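Local coordinates for tetratricopeptide TPR_2 repeat protein (Thermobaculum terrenum, PDB 5DJS), which is of unknown function but joins tetratricopeptide repeats to a GT-B-type region of glycosyl transferase family 41, with uridine-5'-diphosphate bound in the model, at residues C56-L61 with G368-V373; D41-L46 with A71-E76; Y193-Y198 with A213-W218. The protein carries 1 engineered substitution. One frame throughout, in Å; residues are numbered along the deposited sequence.

How the contacts relate
From the N terminus, 41-46 opens contact 2, whose partner 71-76 spans the end of helix 59-72 and the turn after it. The turn between helices 43-56 and 59-72, 56-61, opens contact 1, so contacts 1 and 2 cross; both use helix 59-72, and their centres lie about 21 Å apart. Contact 1 closes only at 368-373, tying the tetratricopeptide helices to the loop after strand 361-365 in the second parallel sheet. Contact 3, 193-198 with 213-218, is nested inside that long loop. It joins the outer strand 193-199 of the first parallel sheet to the chain after helix 206-214, on the opposite side of the chain's centre from contact 1, their centres about 38 Å apart.

Contact 1: C56-L61 with G368-V373; sequences CGNYGL and GLQDPV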
loop_
_atom_site.group_PDB
_atom_site.type_symbol
_atom_site.label_atom_id
_atom_site.label_comp_id
_atom_site.label_asym_id
_atom_site.label_seq_id
_atom_site.Cartn_x
_atom_site.Cartn_y
_atom_site.Cartn_z
ATOM N N CYS A 56 -5.338 -12.543 7.237
ATOM C CA CYS A 56 -6.717 -12.242 7.681
ATOM C C CYS A 56 -6.830 -11.071 8.675
ATOM O O CYS A 56 -7.931 -10.593 8.910
ATOM C CB CYS A 56 -7.390 -13.485 8.292
ATOM S SG CYS A 56 -7.671 -14.849 7.138
ATOM N N GLY A 57 -5.724 -10.637 9.283
ATOM C CA GLY A 57 -5.734 -9.500 10.213
ATOM C C GLY A 57 -5.842 -9.842 11.694
ATOM O O GLY A 57 -5.832 -8.939 12.529
ATOM N N ASN A 58 -5.941 -11.130 12.030
ATOM C CA ASN A 58 -5.964 -11.574 13.430
ATOM C C ASN A 58 -4.557 -11.584 14.024
ATOM O O ASN A 58 -3.990 -12.644 14.268
ATOM C CB ASN A 58 -6.561 -12.980 13.543
ATOM C CG ASN A 58 -7.960 -13.069 12.982
ATOM O OD1 ASN A 58 -8.202 -13.792 12.001
ATOM N ND2 ASN A 58 -8.899 -12.330 13.594
ATOM N N TYR A 59 -3.999 -10.402 14.270
ATOM C CA TYR A 59 -2.587 -10.291 14.649
ATOM C C TYR A 59 -2.275 -10.881 16.029
ATOM O O TYR A 59 -1.160 -11.346 16.261
ATOM C CB TYR A 59 -2.090 -8.842 14.556
ATOM C CG TYR A 59 -2.329 -8.173 13.209
ATOM C CD1 TYR A 59 -2.086 -8.849 12.002
ATOM C CD2 TYR A 59 -2.779 -6.855 13.140
ATOM C CE1 TYR A 59 -2.302 -8.232 10.778
ATOM C CE2 TYR A 59 -2.981 -6.235 11.918
ATOM C CZ TYR A 59 -2.752 -6.930 10.743
ATOM O OH TYR A 59 -2.962 -6.323 9.532
ATOM N N GLY A 60 -3.263 -10.884 16.924
ATOM C CA GLY A 60 -3.140 -11.517 18.246
ATOM C C GLY A 60 -2.825 -13.003 18.190
ATOM O O GLY A 60 -1.822 -13.444 18.744
ATOM N N LEU A 61 -3.680 -13.764 17.507
ATOM C CA LEU A 61 -3.447 -15.193 17.280
ATOM C C LEU A 61 -2.202 -15.415 16.445
ATOM O O LEU A 61 -1.354 -16.244 16.790
ATOM C CB LEU A 61 -4.633 -15.834 16.560
ATOM C CG LEU A 61 -4.600 -17.353 16.302
ATOM C CD1 LEU A 61 -4.331 -18.176 17.561
ATOM C CD2 LEU A 61 -5.908 -17.807 15.664
ATOM N N GLY A 368 -7.010 -5.492 12.979
ATOM C CA GLY A 368 -6.303 -5.736 14.236
ATOM C C GLY A 368 -7.044 -5.218 15.447
ATOM O O GLY A 368 -6.833 -5.723 16.549
ATOM N N LEU A 369 -7.939 -4.251 15.254
ATOM C CA LEU A 369 -8.720 -3.702 16.362
ATOM C C LEU A 369 -9.819 -4.610 16.887
ATOM O O LEU A 369 -10.352 -4.346 17.956
ATOM C CB LEU A 369 -9.264 -2.328 15.992
ATOM C CG LEU A 369 -8.166 -1.279 15.790
ATOM C CD1 LEU A 369 -8.783 0.032 15.348
ATOM C CD2 LEU A 369 -7.328 -1.068 17.046
ATOM N N GLN A 370 -10.134 -5.685 16.169
ATOM C CA GLN A 370 -10.967 -6.768 16.722
ATOM C C GLN A 370 -10.341 -7.495 17.929
ATOM O O GLN A 370 -11.089 -8.062 18.736
ATOM C CB GLN A 370 -11.405 -7.786 15.639
ATOM C CG GLN A 370 -10.345 -8.741 15.108
ATOM C CD GLN A 370 -9.346 -8.081 14.174
ATOM O OE1 GLN A 370 -9.063 -6.894 14.290
ATOM N NE2 GLN A 370 -8.799 -8.850 13.244
ATOM N N ASP A 371 -8.999 -7.495 18.039
ATOM C CA ASP A 371 -8.283 -8.170 19.150
ATOM C C ASP A 371 -8.163 -7.247 20.352
ATOM O O ASP A 371 -7.611 -6.143 20.215
ATOM C CB ASP A 371 -6.852 -8.604 18.757
ATOM C CG ASP A 371 -6.821 -9.736 17.747
ATOM O OD1 ASP A 371 -7.559 -10.738 17.904
ATOM O OD2 ASP A 371 -6.027 -9.612 16.790
ATOM N N PRO A 372 -8.639 -7.697 21.539
ATOM C CA PRO A 372 -8.474 -6.918 22.777
ATOM C C PRO A 372 -7.050 -6.537 23.152
ATOM O O PRO A 372 -6.863 -5.492 23.771
ATOM C CB PRO A 372 -9.085 -7.828 23.841
ATOM C CG PRO A 372 -10.187 -8.499 23.113
ATOM C CD PRO A 372 -9.627 -8.776 21.737
ATOM N N VAL A 373 -6.067 -7.345 22.757
ATOM C CA VAL A 373 -4.664 -7.084 23.115
ATOM C C VAL A 373 -4.150 -5.816 22.432
ATOM O O VAL A 373 -3.487 -4.987 23.072
ATOM C CB VAL A 373 -3.709 -8.241 22.719
ATOM C CG1 VAL A 373 -2.308 -7.979 23.284
ATOM C CG2 VAL A 373 -4.214 -9.598 23.202
#
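The phenol ring of Tyr59 has the carbonyl Gly57 O over the centre of one face, 3.6 Å above its plane, while Gly368 CA comes up obliquely, 3.9 Å from Tyr59 CD2. With no side chain at Gly368, its backbone can lie this near the ring, whose OH is hydrogen-bonded to Thr367. The side chains of Asn58 and Gln370 cross at about a right angle, their amide planes 65° apart; Asn58 ND2 and Gln370 NE2, both donors, are mere neighbours, and Asn58 OD1 turns to His53. Gln370, bent at chi2 (-74°), brings NE2 to Gly57 O at 3.1 Å, a weak, poorly aligned bond.

Two helix starts meet here: the tight turn between helices 43-56 and 59-72 of a tetratricopeptide repeat, and a type I turn leading from strand 361-365 into helix 372-383 of the GT-B region. Glycine suits position 57, which leaves the first helix with positive phi.

The strongest link is Gly60 N to Asp371 OD2, 3.0 Å and nearly straight at 163°, with the donor above the carboxylate plane. Although Asp371 sits at the N-cap of its own helix, its carboxylate makes no bond there and reaches instead to the first turn of helix 59-72, where the helix end would probably stabilise its negative charge. Gly60, lacking a side chain, lets the carboxylate come close.

Contact 2: D41-L46 with A71-E76; sequences DNSEAL and ALDPGE
Leu72, at the end of helix 59-72, reaches across to the start of helix 43-56 and is the side chain about which the others are disposed. Its chi1 of -67° sets CG anti to the carbonyl carbon, and chi2 of 161° turns the two methyls to different neighbours. Leu72 CD1 meets Leu46 CD2 at 3.7 Å, the two side chains crossing at about a right angle, branch against branch. The same CD1 lies 3.6 Å from the backbone oxygen Asp41 O. The other methyl, Leu72 CD2, is 4.1 Å from Asp41 CG, again with the side chains nearly perpendicular; the base of the carboxylate rests against the methyl, and Asp41 itself is exposed, as suits a charged residue.

Nearer the backbone, Ser43 CB and Leu72 CB face each other at 4.1 Å. A small serine suits this place, where the helices approach closely: Ser43 and Leu72 have their CA atoms 6.2 Å apart. Its hydroxyl lies between its backbone N and carbonyl carbon (chi1 76°), past Asp73 CB, and is hydrogen-bonded to Tyr79 of the next helix. Leu46, which is buried, continues inward against Leu65, Arg68 and Ala69 of helix 59-72 and Leu36 of helix 25-38, so that the leucine pair joins exposed Leu72 to the buried packing between helices 25-38, 43-56 and 59-72.

Each segment also borders a helix start. Asn42 O accepts from both Ala45 N and Leu46 N at the N-cap of helix 43-56, and the type I turn Asp73 to Glu76 leads to Glu76, whose side chain caps the start of helix 77-89. Antiparallel helices packed in this way, with a Leu-Asp-Pro exit into a short turn, are characteristic of the tetratricopeptide repeat.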
loop_
_atom_site.group_PDB
_atom_site.type_symbol
_atom_site.label_atom_id
_atom_site.label_comp_id
_atom_site.label_asym_id
_atom_site.label_seq_id
_atom_site.Cartn_x
_atom_site.Cartn_y
_atom_site.Cartn_z
ATOM N N ASP A 41 3.385 -29.807 18.418
ATOM C CA ASP A 41 4.683 -29.129 18.302
ATOM C C ASP A 41 5.180 -29.016 16.848
ATOM O O ASP A 41 6.349 -28.698 16.623
ATOM C CB ASP A 41 5.737 -29.841 19.177
ATOM C CG ASP A 41 5.593 -29.524 20.674
ATOM O OD1 ASP A 41 4.827 -28.606 21.059
ATOM O OD2 ASP A 41 6.269 -30.207 21.477
ATOM N N ASN A 42 4.301 -29.231 15.866
ATOM C CA ASN A 42 4.678 -29.099 14.464
ATOM C C ASN A 42 4.847 -27.620 14.052
ATOM O O ASN A 42 3.875 -26.933 13.711
ATOM C CB ASN A 42 3.657 -29.810 13.572
ATOM C CG ASN A 42 4.242 -30.235 12.242
ATOM O OD1 ASN A 42 4.547 -31.408 12.044
ATOM N ND2 ASN A 42 4.407 -29.295 11.333
ATOM N N SER A 43 6.093 -27.149 14.077
ATOM C CA SER A 43 6.406 -25.743 13.824
ATOM C C SER A 43 6.050 -25.262 12.414
ATOM O O SER A 43 5.794 -24.078 12.215
ATOM C CB SER A 43 7.882 -25.447 14.107
ATOM O OG SER A 43 8.722 -25.932 13.085
ATOM N N GLU A 44 6.034 -26.167 11.442
ATOM C CA GLU A 44 5.657 -25.809 10.071
ATOM C C GLU A 44 4.173 -25.403 9.955
ATOM O O GLU A 44 3.814 -24.546 9.139
ATOM C CB GLU A 44 5.961 -26.975 9.120
ATOM C CG GLU A 44 6.073 -26.578 7.653
ATOM C CD GLU A 44 6.336 -27.759 6.731
ATOM O OE1 GLU A 44 6.910 -28.780 7.188
ATOM O OE2 GLU A 44 5.972 -27.655 5.541
ATOM N N ALA A 45 3.338 -26.005 10.794
ATOM C CA ALA A 45 1.894 -25.854 10.735
ATOM C C ALA A 45 1.463 -24.677 11.610
ATOM O O ALA A 45 0.553 -23.926 11.247
ATOM C CB ALA A 45 1.223 -27.137 11.199
ATOM N N LEU A 46 2.099 -24.554 12.777
ATOM C CA LEU A 46 2.053 -23.333 13.586
ATOM C C LEU A 46 2.390 -22.112 12.739
ATOM O O LEU A 46 1.634 -21.146 12.717
ATOM C CB LEU A 46 3.042 -23.419 14.762
ATOM C CG LEU A 46 2.593 -23.849 16.172
ATOM C CD1 LEU A 46 1.133 -24.260 16.300
ATOM C CD2 LEU A 46 3.498 -24.951 16.696
ATOM N N ALA A 71 10.073 -20.395 18.778
ATOM C CA ALA A 71 10.613 -21.092 19.958
ATOM C C ALA A 71 10.988 -22.547 19.647
ATOM O O ALA A 71 12.007 -23.048 20.140
ATOM C CB ALA A 71 9.625 -21.039 21.115
ATOM N N LEU A 72 10.164 -23.211 18.834
ATOM C CA LEU A 72 10.388 -24.615 18.469
ATOM C C LEU A 72 11.475 -24.799 17.419
ATOM O O LEU A 72 12.055 -25.869 17.336
ATOM C CB LEU A 72 9.087 -25.274 17.994
ATOM C CG LEU A 72 8.030 -25.424 19.094
ATOM C CD1 LEU A 72 6.643 -25.634 18.485
ATOM C CD2 LEU A 72 8.381 -26.557 20.057
ATOM N N ASP A 73 11.725 -23.773 16.609
ATOM C CA ASP A 73 12.746 -23.830 15.569
ATOM C C ASP A 73 13.276 -22.409 15.314
ATOM O O ASP A 73 12.911 -21.783 14.341
ATOM C CB ASP A 73 12.166 -24.477 14.302
ATOM C CG ASP A 73 13.213 -24.680 13.200
ATOM O OD1 ASP A 73 14.424 -24.521 13.449
ATOM O OD2 ASP A 73 12.826 -24.998 12.064
ATOM N N PRO A 74 14.134 -21.895 16.215
ATOM C CA PRO A 74 14.626 -20.504 16.134
ATOM C C PRO A 74 15.672 -20.216 15.078
ATOM O O PRO A 74 16.013 -19.050 14.880
ATOM C CB PRO A 74 15.249 -20.273 17.511
ATOM C CG PRO A 74 15.651 -21.631 17.955
ATOM C CD PRO A 74 14.553 -22.530 17.476
ATOM N N GLY A 75 16.201 -21.252 14.438
ATOM C CA GLY A 75 17.131 -21.079 13.323
ATOM C C GLY A 75 16.462 -20.804 11.991
ATOM O O GLY A 75 17.136 -20.378 11.046
ATOM N N GLU A 76 15.149 -21.045 11.909
ATOM C CA GLU A 76 14.401 -20.940 10.650
ATOM C C GLU A 76 14.056 -19.482 10.412
ATOM O O GLU A 76 13.244 -18.928 11.125
ATOM C CB GLU A 76 13.150 -21.841 10.695
ATOM C CG GLU A 76 12.185 -21.731 9.513
ATOM C CD GLU A 76 12.862 -21.849 8.166
ATOM O OE1 GLU A 76 13.494 -22.891 7.918
ATOM O OE2 GLU A 76 12.760 -20.899 7.361
#

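Contact 3: Y193-Y198 with A213-W218; sequences YEVYCY and ALSDRW
Strand 193-199 forms one edge of a parallel sheet, its other side bonded to strand 163-169, and the chain leaving helix 206-214 adds a single parallel bridge to it, Tyr196 with Arg217. Arg217 N gives a straight bond to Val195 O (3.2 Å, 169°), in the carbonyl plane, and Cys197 N returns one to Arg217 O at 3.2 Å from above that carbonyl's plane. Asp216 adds a side-chain bond beside the bridge: OD2 takes Val195 N on its anti lone pair at 2.9 Å, and a salt bridge to Arg190 further fixes the carboxylate.

Arg217 lies alongside Tyr196, pointing the same way. Its CG sits over one face of the ring, a CH-pi contact 3.8 Å from the centroid, and its guanidinium, tilted 28° from the ring, has Tyr196 OH over one face. Arginine's aliphatic part can pack on the ring while its charged end extends beyond. One residue further along, Cys197 packs its CB against Trp218 CZ3, with SG oblique to the six-membered ring, 5.1 Å from its centroid. A small cysteine leaves room for the indole. A parallel sheet alternating with helices, here with a short bridge at its edge, is Rossmann-like, as in GT-B domains.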
loop_
_atom_site.group_PDB
_atom_site.type_symbol
_atom_site.label_atom_id
_atom_site.label_comp_id
_atom_site.label_asym_id
_atom_site.label_seq_id
_atom_site.Cartn_x
_atom_site.Cartn_y
_atom_site.Cartn_z
ATOM N N TYR A 193 -3.348 3.557 -27.520
ATOM C CA TYR A 193 -2.835 2.649 -26.482
ATOM C C TYR A 193 -3.604 1.335 -26.442
ATOM O O TYR A 193 -4.772 1.291 -26.784
ATOM C CB TYR A 193 -2.893 3.316 -25.103
ATOM C CG TYR A 193 -2.064 4.574 -25.011
ATOM C CD1 TYR A 193 -0.704 4.511 -24.745
ATOM C CD2 TYR A 193 -2.638 5.831 -25.228
ATOM C CE1 TYR A 193 0.071 5.663 -24.680
ATOM C CE2 TYR A 193 -1.873 6.995 -25.173
ATOM C CZ TYR A 193 -0.521 6.908 -24.897
ATOM O OH TYR A 193 0.240 8.055 -24.845
ATOM N N GLU A 194 -2.938 0.261 -26.034
ATOM C CA GLU A 194 -3.591 -1.035 -25.847
ATOM C C GLU A 194 -3.199 -1.626 -24.496
ATOM O O GLU A 194 -2.029 -1.588 -24.119
ATOM C CB GLU A 194 -3.207 -1.997 -26.964
ATOM C CG GLU A 194 -3.972 -3.312 -26.904
ATOM C CD GLU A 194 -3.589 -4.251 -28.008
ATOM O OE1 GLU A 194 -2.539 -4.020 -28.675
ATOM O OE2 GLU A 194 -4.329 -5.243 -28.208
ATOM N N VAL A 195 -4.167 -2.216 -23.804
ATOM C CA VAL A 195 -4.022 -2.526 -22.384
ATOM C C VAL A 195 -3.938 -4.032 -22.102
ATOM O O VAL A 195 -4.924 -4.771 -22.257
ATOM C CB VAL A 195 -5.157 -1.871 -21.558
ATOM C CG1 VAL A 195 -5.028 -2.220 -20.081
ATOM C CG2 VAL A 195 -5.139 -0.352 -21.721
ATOM N N TYR A 196 -2.740 -4.449 -21.681
ATOM C CA TYR A 196 -2.461 -5.786 -21.167
ATOM C C TYR A 196 -2.392 -5.686 -19.648
ATOM O O TYR A 196 -1.796 -4.754 -19.112
ATOM C CB TYR A 196 -1.109 -6.291 -21.697
ATOM C CG TYR A 196 -1.086 -6.653 -23.177
ATOM C CD1 TYR A 196 -1.254 -5.678 -24.164
ATOM C CD2 TYR A 196 -0.879 -7.971 -23.594
ATOM C CE1 TYR A 196 -1.232 -6.002 -25.512
ATOM C CE2 TYR A 196 -0.858 -8.302 -24.944
ATOM C CZ TYR A 196 -1.037 -7.312 -25.899
ATOM O OH TYR A 196 -1.023 -7.610 -27.244
ATOM N N CYS A 197 -2.999 -6.632 -18.947
ATOM C CA CYS A 197 -2.861 -6.722 -17.484
ATOM C C CYS A 197 -2.189 -8.035 -17.150
ATOM O O CYS A 197 -2.490 -9.036 -17.760
ATOM C CB CYS A 197 -4.216 -6.638 -16.801
ATOM S SG CYS A 197 -4.804 -4.944 -16.665
ATOM N N TYR A 198 -1.269 -8.029 -16.195
ATOM C CA TYR A 198 -0.655 -9.257 -15.724
ATOM C C TYR A 198 -0.958 -9.385 -14.224
ATOM O O TYR A 198 -0.361 -8.683 -13.391
ATOM C CB TYR A 198 0.829 -9.199 -16.023
ATOM C CG TYR A 198 1.147 -9.090 -17.507
ATOM C CD1 TYR A 198 1.301 -10.226 -18.310
ATOM C CD2 TYR A 198 1.311 -7.846 -18.109
ATOM C CE1 TYR A 198 1.598 -10.115 -19.666
ATOM C CE2 TYR A 198 1.615 -7.723 -19.461
ATOM C CZ TYR A 198 1.756 -8.857 -20.237
ATOM O OH TYR A 198 2.059 -8.733 -21.576
ATOM N N ALA A 213 -12.558 -7.607 -17.942
ATOM C CA ALA A 213 -13.488 -7.172 -18.998
ATOM C C ALA A 213 -13.045 -5.864 -19.662
ATOM O O ALA A 213 -13.116 -5.741 -20.885
ATOM C CB ALA A 213 -14.895 -7.028 -18.436
ATOM N N LEU A 214 -12.588 -4.901 -18.860
ATOM C CA LEU A 214 -12.092 -3.615 -19.387
ATOM C C LEU A 214 -10.728 -3.709 -20.099
ATOM O O LEU A 214 -10.415 -2.872 -20.946
ATOM C CB LEU A 214 -12.008 -2.565 -18.279
ATOM C CG LEU A 214 -13.241 -1.766 -17.846
ATOM C CD1 LEU A 214 -14.526 -2.582 -17.713
ATOM C CD2 LEU A 214 -12.912 -1.059 -16.532
ATOM N N SER A 215 -9.915 -4.701 -19.741
ATOM C CA SER A 215 -8.637 -4.955 -20.430
ATOM C C SER A 215 -8.842 -5.476 -21.842
ATOM O O SER A 215 -9.821 -6.181 -22.112
ATOM C CB SER A 215 -7.780 -5.990 -19.675
ATOM O OG SER A 215 -6.725 -5.372 -18.955
ATOM N N ASP A 216 -7.895 -5.155 -22.723
ATOM C CA ASP A 216 -7.852 -5.740 -24.070
ATOM C C ASP A 216 -7.364 -7.183 -24.029
ATOM O O ASP A 216 -7.946 -8.046 -24.685
ATOM C CB ASP A 216 -6.966 -4.923 -25.009
ATOM C CG ASP A 216 -7.506 -3.534 -25.252
ATOM O OD1 ASP A 216 -8.681 -3.396 -25.650
ATOM O OD2 ASP A 216 -6.756 -2.565 -25.043
ATOM N N ARG A 217 -6.303 -7.433 -23.259
ATOM C CA ARG A 217 -5.776 -8.790 -23.011
ATOM C C ARG A 217 -5.535 -8.977 -21.512
ATOM O O ARG A 217 -5.216 -8.003 -20.829
ATOM C CB ARG A 217 -4.460 -8.998 -23.765
ATOM C CG ARG A 217 -4.465 -8.604 -25.235
ATOM C CD ARG A 217 -5.382 -9.456 -26.103
ATOM N NE ARG A 217 -4.863 -9.544 -27.473
ATOM C CZ ARG A 217 -4.103 -10.527 -27.962
ATOM N NH1 ARG A 217 -3.768 -11.591 -27.225
ATOM N NH2 ARG A 217 -3.679 -10.454 -29.225
ATOM N N TRP A 218 -5.637 -10.219 -21.018
ATOM C CA TRP A 218 -5.544 -10.494 -19.565
ATOM C C TRP A 218 -4.281 -11.170 -18.997
ATOM O O TRP A 218 -3.592 -10.536 -18.229
ATOM C CB TRP A 218 -6.781 -11.233 -19.063
ATOM C CG TRP A 218 -6.804 -11.337 -17.555
ATOM C CD1 TRP A 218 -6.756 -12.485 -16.808
ATOM C CD2 TRP A 218 -6.849 -10.251 -16.618
ATOM N NE1 TRP A 218 -6.791 -12.179 -15.467
ATOM C CE2 TRP A 218 -6.844 -10.819 -15.320
ATOM C CE3 TRP A 218 -6.906 -8.859 -16.747
ATOM C CZ2 TRP A 218 -6.883 -10.041 -14.165
ATOM C CZ3 TRP A 218 -6.953 -8.082 -15.592
ATOM C CH2 TRP A 218 -6.934 -8.678 -14.318
#